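PDB 2EAB: alpha-fucosidase from Bifidobacterium bifidum, which probably hydrolyses terminal alpha-1,2-linked L-fucose from glycans, the chain being the calcium-binding catalytic portion of a longer family 95 glycoside hydrolase. Local coordinates for residues E128-G140 and I400-T413. Residues are numbered along the deposited sequence; the frame is centred on the assembly and turned at random.
Sequences ENAAEQGNYLNWG and IWSVTAGDNAHGNT
The seam between the N-terminal beta-rich domain and the family 95 catalytic domain illustrates how two distant segments of one chain, largely without regular structure, can be joined by backbone bonds and bridging water: residues 128-140 lie along the loop 400-413, from Ala131 beside Asn408 to Asn138 beside Val403. At the helical end, Ala409 N donates to Ala130 O (3.0 Å) in a nearly straight bond, 173° at the hydrogen. The same oxygen takes the helical bond from Gly134 N, and the two donors reach it from opposite faces of its carbonyl plane. Ala409 CB packs beside the extended side chain of Gln133, 3.5 Å from its CD, while the Gln133 amide is tied at its far end to Glu486. Further along, Asn138 N donates to Thr404 O (3.0 Å). Tyr136 has its CG anti to the backbone N (chi1 -175°), which sends the ring to Ile400; its hydroxyl donates to Ile400 O at 2.7 Å, and that oxygen sits at the ring edge. This link stands close to the metal site, since the side chain of Ile400 is about 4 Å from the calcium ion bound by Gly57, Glu77, Ser386 and Leu393. Ser402 OG, near the Tyr136 ring, is held by Asn75 of strand 69-76. Four waters bridge the two segments. Two of them donate to Tyr136 O, one also donating to Thr404 O and the other accepting from Gly406 N. Asn135 OD1 comes within 2.9 Å of Gly406 O, an acceptor-to-acceptor approach that should be mildly repulsive. The other branch of this amide makes a water bridge: Asn135 ND2 donates to a water that in turn donates to Asn408 O at 2.9 Å and accepts from Asn412 N.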
ATOM      1  N   GLU A 128      16.181  19.893  -3.563  1.00  6.37           N
ATOM      2  CA  GLU A 128      17.560  19.830  -3.075  1.00  7.09           C
ATOM      3  C   GLU A 128      17.719  19.949  -1.567  1.00  7.16           C
ATOM      4  O   GLU A 128      18.733  19.507  -1.026  1.00  7.57           O
ATOM      5  CB  GLU A 128      18.437  20.879  -3.760  1.00  7.45           C
ATOM      6  CG  GLU A 128      18.387  20.859  -5.285  1.00  8.04           C
ATOM      7  CD  GLU A 128      17.234  21.668  -5.871  1.00  7.98           C
ATOM      8  OE1 GLU A 128      16.468  22.294  -5.104  1.00  7.93           O
ATOM      9  OE2 GLU A 128      17.100  21.686  -7.114  1.00  8.97           O
ATOM     10  N   ASN A 129      16.737  20.544  -0.896  1.00  6.58           N
ATOM     11  CA  ASN A 129      16.850  20.846   0.529  1.00  6.98           C
ATOM     12  C   ASN A 129      16.206  19.754   1.374  1.00  6.28           C
ATOM     13  O   ASN A 129      14.976  19.658   1.445  1.00  6.21           O
ATOM     14  CB  ASN A 129      16.231  22.216   0.835  1.00  7.61           C
ATOM     15  CG  ASN A 129      16.483  22.673   2.277  1.00  7.97           C
ATOM     16  OD1 ASN A 129      16.771  21.864   3.155  1.00  8.49           O
ATOM     17  ND2 ASN A 129      16.363  23.977   2.522  1.00  8.86           N
ATOM     18  N   ALA A 130      17.039  18.927   2.002  1.00  6.39           N
ATOM     19  CA  ALA A 130      16.556  17.784   2.778  1.00  6.25           C
ATOM     20  C   ALA A 130      15.720  18.181   3.998  1.00  5.96           C
ATOM     21  O   ALA A 130      14.896  17.389   4.457  1.00  5.95           O
ATOM     22  CB  ALA A 130      17.713  16.890   3.191  1.00  6.81           C
ATOM     23  N   ALA A 131      15.945  19.388   4.521  1.00  5.89           N
ATOM     24  CA  ALA A 131      15.146  19.920   5.626  1.00  5.98           C
ATOM     25  C   ALA A 131      13.742  20.306   5.173  1.00  5.90           C
ATOM     26  O   ALA A 131      12.794  20.224   5.950  1.00  5.99           O
ATOM     27  CB  ALA A 131      15.841  21.109   6.264  1.00  6.08           C
ATOM     28  N   GLU A 132      13.622  20.755   3.926  1.00  5.68           N
ATOM     29  CA  GLU A 132      12.308  21.040   3.338  1.00  5.63           C
ATOM     30  C   GLU A 132      11.561  19.759   3.006  1.00  5.48           C
ATOM     31  O   GLU A 132      10.345  19.673   3.182  1.00  5.84           O
ATOM     32  CB  GLU A 132      12.443  21.861   2.062  1.00  5.83           C
ATOM     33  CG  GLU A 132      12.780  23.326   2.254  1.00  6.39           C
ATOM     34  CD  GLU A 132      12.691  24.100   0.956  1.00  6.65           C
ATOM     35  OE1 GLU A 132      12.715  23.473  -0.126  1.00  7.03           O
ATOM     36  OE2 GLU A 132      12.583  25.342   1.018  1.00  7.92           O
ATOM     37  N   GLN A 133      12.281  18.767   2.497  1.00  5.55           N
ATOM     38  CA  GLN A 133      11.651  17.501   2.172  1.00  5.77           C
ATOM     39  C   GLN A 133      11.109  16.861   3.444  1.00  5.62           C
ATOM     40  O   GLN A 133       9.945  16.466   3.504  1.00  5.81           O
ATOM     41  CB  GLN A 133      12.644  16.567   1.497  1.00  5.70           C
ATOM     42  CG  GLN A 133      11.994  15.274   1.034  1.00  5.92           C
ATOM     43  CD  GLN A 133      12.871  14.447   0.117  1.00  5.84           C
ATOM     44  OE1 GLN A 133      13.973  14.859  -0.274  1.00  6.33           O
ATOM     45  NE2 GLN A 133      12.373  13.271  -0.247  1.00  5.93           N
ATOM     46  N   GLY A 134      11.958  16.772   4.462  1.00  5.57           N
ATOM     47  CA  GLY A 134      11.577  16.153   5.717  1.00  5.41           C
ATOM     48  C   GLY A 134      11.370  14.661   5.582  1.00  5.75           C
ATOM     49  O   GLY A 134      11.802  14.041   4.612  1.00  6.18           O
ATOM     50  N   ASN A 135      10.735  14.087   6.597  1.00  5.46           N
ATOM     51  CA  ASN A 135      10.491  12.657   6.682  1.00  5.93           C
ATOM     52  C   ASN A 135       9.535  12.358   7.825  1.00  5.78           C
ATOM     53  O   ASN A 135       9.193  13.250   8.605  1.00  6.11           O
ATOM     54  CB  ASN A 135      11.803  11.848   6.785  1.00  5.99           C
ATOM     55  CG  ASN A 135      12.607  12.112   8.068  1.00  6.55           C
ATOM     56  OD1 ASN A 135      12.359  13.048   8.836  1.00  7.87           O
ATOM     57  ND2 ASN A 135      13.596  11.262   8.288  1.00  5.21           N
ATOM     58  N   TYR A 136       9.081  11.113   7.885  1.00  5.63           N
ATOM     59  CA  TYR A 136       8.254  10.622   8.972  1.00  6.02           C
ATOM     60  C   TYR A 136       9.128  10.296  10.174  1.00  5.96           C
ATOM     61  O   TYR A 136      10.174   9.667  10.019  1.00  6.17           O
ATOM     62  CB  TYR A 136       7.562   9.348   8.514  1.00  6.05           C
ATOM     63  CG  TYR A 136       6.564   8.764   9.489  1.00  6.20           C
ATOM     64  CD1 TYR A 136       5.501   9.523   9.961  1.00  6.07           C
ATOM     65  CD2 TYR A 136       6.657   7.436   9.899  1.00  6.39           C
ATOM     66  CE1 TYR A 136       4.558   8.979  10.826  1.00  6.39           C
ATOM     67  CE2 TYR A 136       5.724   6.880  10.774  1.00  6.81           C
ATOM     68  CZ  TYR A 136       4.676   7.659  11.226  1.00  6.73           C
ATOM     69  OH  TYR A 136       3.729   7.125  12.067  1.00  6.59           O
ATOM     70  N   LEU A 137       8.680  10.706  11.359  1.00  6.11           N
ATOM     71  CA  LEU A 137       9.419  10.488  12.605  1.00  6.39           C
ATOM     72  C   LEU A 137       8.775   9.448  13.498  1.00  6.29           C
ATOM     73  O   LEU A 137       7.562   9.490  13.721  1.00  7.00           O
ATOM     74  CB  LEU A 137       9.449  11.773  13.436  1.00  6.79           C
ATOM     75  CG  LEU A 137      10.116  13.036  12.908  1.00  8.06           C
ATOM     76  CD1 LEU A 137       9.957  14.177  13.888  1.00  8.34           C
ATOM     77  CD2 LEU A 137      11.561  12.802  12.611  1.00 11.35           C
ATOM     78  N   ASN A 138       9.589   8.559  14.070  1.00  6.28           N
ATOM     79  CA  ASN A 138       9.167   7.872  15.283  1.00  6.58           C
ATOM     80  C   ASN A 138       8.847   8.946  16.320  1.00  6.57           C
ATOM     81  O   ASN A 138       9.647   9.859  16.533  1.00  7.19           O
ATOM     82  CB  ASN A 138      10.257   6.948  15.817  1.00  6.65           C
ATOM     83  CG  ASN A 138       9.992   6.513  17.247  1.00  6.54           C
ATOM     84  OD1 ASN A 138       9.049   5.763  17.523  1.00  8.68           O
ATOM     85  ND2 ASN A 138      10.799   7.007  18.170  1.00  6.07           N
ATOM     86  N   TRP A 139       7.685   8.845  16.957  1.00  6.98           N
ATOM     87  CA  TRP A 139       7.292   9.813  17.976  1.00  7.25           C
ATOM     88  C   TRP A 139       8.161   9.623  19.220  1.00  7.16           C
ATOM     89  O   TRP A 139       8.807  10.568  19.695  1.00  7.09           O
ATOM     90  CB  TRP A 139       5.807   9.661  18.306  1.00  7.80           C
ATOM     91  CG  TRP A 139       5.260  10.650  19.294  1.00  8.02           C
ATOM     92  CD1 TRP A 139       5.611  10.786  20.609  1.00  8.56           C
ATOM     93  CD2 TRP A 139       4.233  11.612  19.052  1.00  7.72           C
ATOM     94  NE1 TRP A 139       4.873  11.787  21.192  1.00  8.97           N
ATOM     95  CE2 TRP A 139       4.022  12.313  20.260  1.00  8.70           C
ATOM     96  CE3 TRP A 139       3.478  11.963  17.925  1.00  7.91           C
ATOM     97  CZ2 TRP A 139       3.079  13.334  20.377  1.00  8.94           C
ATOM     98  CZ3 TRP A 139       2.540  12.977  18.043  1.00  8.48           C
ATOM     99  CH2 TRP A 139       2.351  13.653  19.262  1.00  9.34           C
ATOM    100  N   GLY A 140       8.188   8.394  19.726  1.00  7.60           N
ATOM    101  CA  GLY A 140       8.982   8.046  20.895  1.00  7.92           C
ATOM    102  C   GLY A 140       8.600   6.667  21.377  1.00  8.11           C
ATOM    103  O   GLY A 140       8.355   5.762  20.568  1.00  8.03           O
ATOM    104  N   ILE A 400       2.395   2.893   9.603  1.00  6.01           N
ATOM    105  CA  ILE A 400       2.550   3.988  10.558  1.00  6.31           C
ATOM    106  C   ILE A 400       3.635   3.696  11.604  1.00  6.21           C
ATOM    107  O   ILE A 400       3.830   4.501  12.518  1.00  6.56           O
ATOM    108  CB  ILE A 400       1.222   4.335  11.321  1.00  6.47           C
ATOM    109  CG1 ILE A 400       0.666   3.119  12.083  1.00  6.67           C
ATOM    110  CG2 ILE A 400       0.203   4.978  10.394  1.00  7.15           C
ATOM    111  CD1 ILE A 400      -0.455   3.463  13.044  1.00  7.23           C
ATOM    112  N   TRP A 401       4.335   2.568  11.477  1.00  6.18           N
ATOM    113  CA  TRP A 401       5.197   2.066  12.556  1.00  6.38           C
ATOM    114  C   TRP A 401       6.671   2.307  12.270  1.00  6.36           C
ATOM    115  O   TRP A 401       7.178   1.868  11.248  1.00  6.49           O
ATOM    116  CB  TRP A 401       4.935   0.570  12.801  1.00  6.66           C
ATOM    117  CG  TRP A 401       3.507   0.301  13.166  1.00  6.27           C
ATOM    118  CD1 TRP A 401       2.939   0.479  14.390  1.00  6.24           C
ATOM    119  CD2 TRP A 401       2.459  -0.157  12.298  1.00  5.86           C
ATOM    120  NE1 TRP A 401       1.604   0.147  14.352  1.00  6.64           N
ATOM    121  CE2 TRP A 401       1.280  -0.236  13.077  1.00  5.98           C
ATOM    122  CE3 TRP A 401       2.399  -0.502  10.940  1.00  6.53           C
ATOM    123  CZ2 TRP A 401       0.057  -0.665  12.548  1.00  6.54           C
ATOM    124  CZ3 TRP A 401       1.184  -0.922  10.416  1.00  6.61           C
ATOM    125  CH2 TRP A 401       0.028  -0.994  11.218  1.00  6.78           C
ATOM    126  N   SER A 402       7.360   2.988  13.183  1.00  6.39           N
ATOM    127  CA  SER A 402       8.790   3.250  13.027  1.00  6.44           C
ATOM    128  C   SER A 402       9.438   3.464  14.382  1.00  6.76           C
ATOM    129  O   SER A 402       8.772   3.857  15.334  1.00  6.63           O
ATOM    130  CB  SER A 402       9.029   4.475  12.156  1.00  6.62           C
ATOM    131  OG  SER A 402       8.629   5.640  12.849  1.00  6.54           O
ATOM    132  N   VAL A 403      10.742   3.219  14.434  1.00  6.60           N
ATOM    133  CA  VAL A 403      11.541   3.455  15.633  1.00  6.91           C
ATOM    134  C   VAL A 403      12.601   4.539  15.410  1.00  6.87           C
ATOM    135  O   VAL A 403      13.093   5.135  16.366  1.00  7.12           O
ATOM    136  CB  VAL A 403      12.207   2.142  16.139  1.00  7.14           C
ATOM    137  CG1 VAL A 403      13.363   1.720  15.245  1.00  8.12           C
ATOM    138  CG2 VAL A 403      12.659   2.277  17.590  1.00  7.60           C
ATOM    139  N   THR A 404      12.937   4.786  14.151  1.00  6.92           N
ATOM    140  CA  THR A 404      13.979   5.741  13.788  1.00  6.94           C
ATOM    141  C   THR A 404      13.402   7.143  13.620  1.00  6.75           C
ATOM    142  O   THR A 404      12.237   7.305  13.241  1.00  6.56           O
ATOM    143  CB  THR A 404      14.669   5.310  12.488  1.00  7.16           C
ATOM    144  OG1 THR A 404      13.674   5.099  11.480  1.00  7.02           O
ATOM    145  CG2 THR A 404      15.448   4.014  12.694  1.00  8.21           C
ATOM    146  N   ALA A 405      14.215   8.157  13.911  1.00  6.57           N
ATOM    147  CA  ALA A 405      13.813   9.548  13.701  1.00  6.74           C
ATOM    148  C   ALA A 405      15.017  10.441  13.477  1.00  6.68           C
ATOM    149  O   ALA A 405      16.089  10.212  14.036  1.00  7.15           O
ATOM    150  CB  ALA A 405      12.995  10.065  14.882  1.00  7.34           C
ATOM    151  N   GLY A 406      14.822  11.462  12.653  1.00  6.85           N
ATOM    152  CA  GLY A 406      15.783  12.548  12.492  1.00  6.77           C
ATOM    153  C   GLY A 406      15.080  13.648  11.723  1.00  6.65           C
ATOM    154  O   GLY A 406      13.966  13.444  11.229  1.00  6.60           O
ATOM    155  N   ASP A 407      15.714  14.810  11.604  1.00  6.28           N
ATOM    156  CA  ASP A 407      15.038  15.967  11.009  1.00  6.43           C
ATOM    157  C   ASP A 407      14.892  15.898   9.494  1.00  6.31           C
ATOM    158  O   ASP A 407      13.864  16.305   8.951  1.00  6.76           O
ATOM    159  CB  ASP A 407      15.778  17.264  11.350  1.00  6.26           C
ATOM    160  CG  ASP A 407      15.433  17.814  12.718  1.00  6.04           C
ATOM    161  OD1 ASP A 407      14.742  17.137  13.516  1.00  6.02           O
ATOM    162  OD2 ASP A 407      15.896  18.943  12.999  1.00  6.35           O
ATOM    163  N   ASN A 408      15.923  15.419   8.809  1.00  6.39           N
ATOM    164  CA  ASN A 408      16.023  15.610   7.366  1.00  6.66           C
ATOM    165  C   ASN A 408      15.778  14.343   6.560  1.00  6.56           C
ATOM    166  O   ASN A 408      15.996  13.227   7.050  1.00  6.78           O
ATOM    167  CB  ASN A 408      17.398  16.181   7.003  1.00  7.14           C
ATOM    168  CG  ASN A 408      17.605  17.614   7.487  1.00  7.98           C
ATOM    169  OD1 ASN A 408      16.699  18.256   8.005  1.00  7.33           O
ATOM    170  ND2 ASN A 408      18.806  18.134   7.269  1.00 12.32           N
ATOM    171  N   ALA A 409      15.351  14.532   5.313  1.00  6.62           N
ATOM    172  CA  ALA A 409      15.210  13.436   4.366  1.00  6.71           C
ATOM    173  C   ALA A 409      16.532  12.707   4.168  1.00  7.32           C
ATOM    174  O   ALA A 409      17.615  13.293   4.337  1.00  7.29           O
ATOM    175  CB  ALA A 409      14.709  13.957   3.042  1.00  7.00           C
ATOM    176  N   HIS A 410      16.429  11.430   3.801  1.00  7.95           N
ATOM    177  CA  HIS A 410      17.590  10.587   3.518  1.00  9.30           C
ATOM    178  C   HIS A 410      18.574  10.635   4.700  1.00  9.28           C
ATOM    179  O   HIS A 410      19.797  10.679   4.513  1.00 10.29           O
ATOM    180  CB  HIS A 410      18.263  11.008   2.194  1.00 10.04           C
ATOM    181  CG  HIS A 410      17.303  11.263   1.061  1.00 12.51           C
ATOM    182  ND1 HIS A 410      16.681  10.253   0.361  1.00 14.38           N
ATOM    183  CD2 HIS A 410      16.878  12.421   0.498  1.00 13.27           C
ATOM    184  CE1 HIS A 410      15.907  10.773  -0.575  1.00 14.38           C
ATOM    185  NE2 HIS A 410      16.010  12.088  -0.514  1.00 15.01           N
ATOM    186  N   GLY A 411      18.012  10.622   5.908  1.00  9.19           N
ATOM    187  CA  GLY A 411      18.772  10.750   7.149  1.00  9.17           C
ATOM    188  C   GLY A 411      18.761   9.470   7.964  1.00  8.53           C
ATOM    189  O   GLY A 411      19.305   8.452   7.533  1.00  9.52           O
ATOM    190  N   ASN A 412      18.142   9.521   9.137  1.00  8.04           N
ATOM    191  CA  ASN A 412      18.146   8.383  10.067  1.00  7.80           C
ATOM    192  C   ASN A 412      17.111   7.303   9.757  1.00  7.23           C
ATOM    193  O   ASN A 412      17.154   6.216  10.337  1.00  7.66           O
ATOM    194  CB  ASN A 412      17.923   8.863  11.503  1.00  8.03           C
ATOM    195  CG  ASN A 412      19.056   9.717  12.026  1.00  8.68           C
ATOM    196  OD1 ASN A 412      20.193   9.643  11.545  1.00 11.10           O
ATOM    197  ND2 ASN A 412      18.750  10.540  13.020  1.00  8.15           N
ATOM    198  N   THR A 413      16.177   7.616   8.862  1.00  6.67           N
ATOM    199  CA  THR A 413      15.071   6.716   8.547  1.00  6.73           C
ATOM    200  C   THR A 413      15.148   6.357   7.071  1.00  7.06           C
ATOM    201  O   THR A 413      15.222   7.251   6.233  1.00  6.41           O
ATOM    202  CB  THR A 413      13.738   7.381   8.903  1.00  6.86           C
ATOM    203  OG1 THR A 413      13.692   7.565  10.322  1.00  6.85           O
ATOM    204  CG2 THR A 413      12.549   6.540   8.461  1.00  7.26           C
TER
HETATM  205  O   HOH W   1      15.562   9.895   6.936  1.00  8.09           O
HETATM  206  O   HOH W   2      16.324  11.765   9.482  1.00  9.44           O
HETATM  207  O   HOH W   3      12.806  10.062  10.632  1.00  6.72           O
HETATM  208  O   HOH W   4      10.283   7.113  11.201  1.00  6.81           O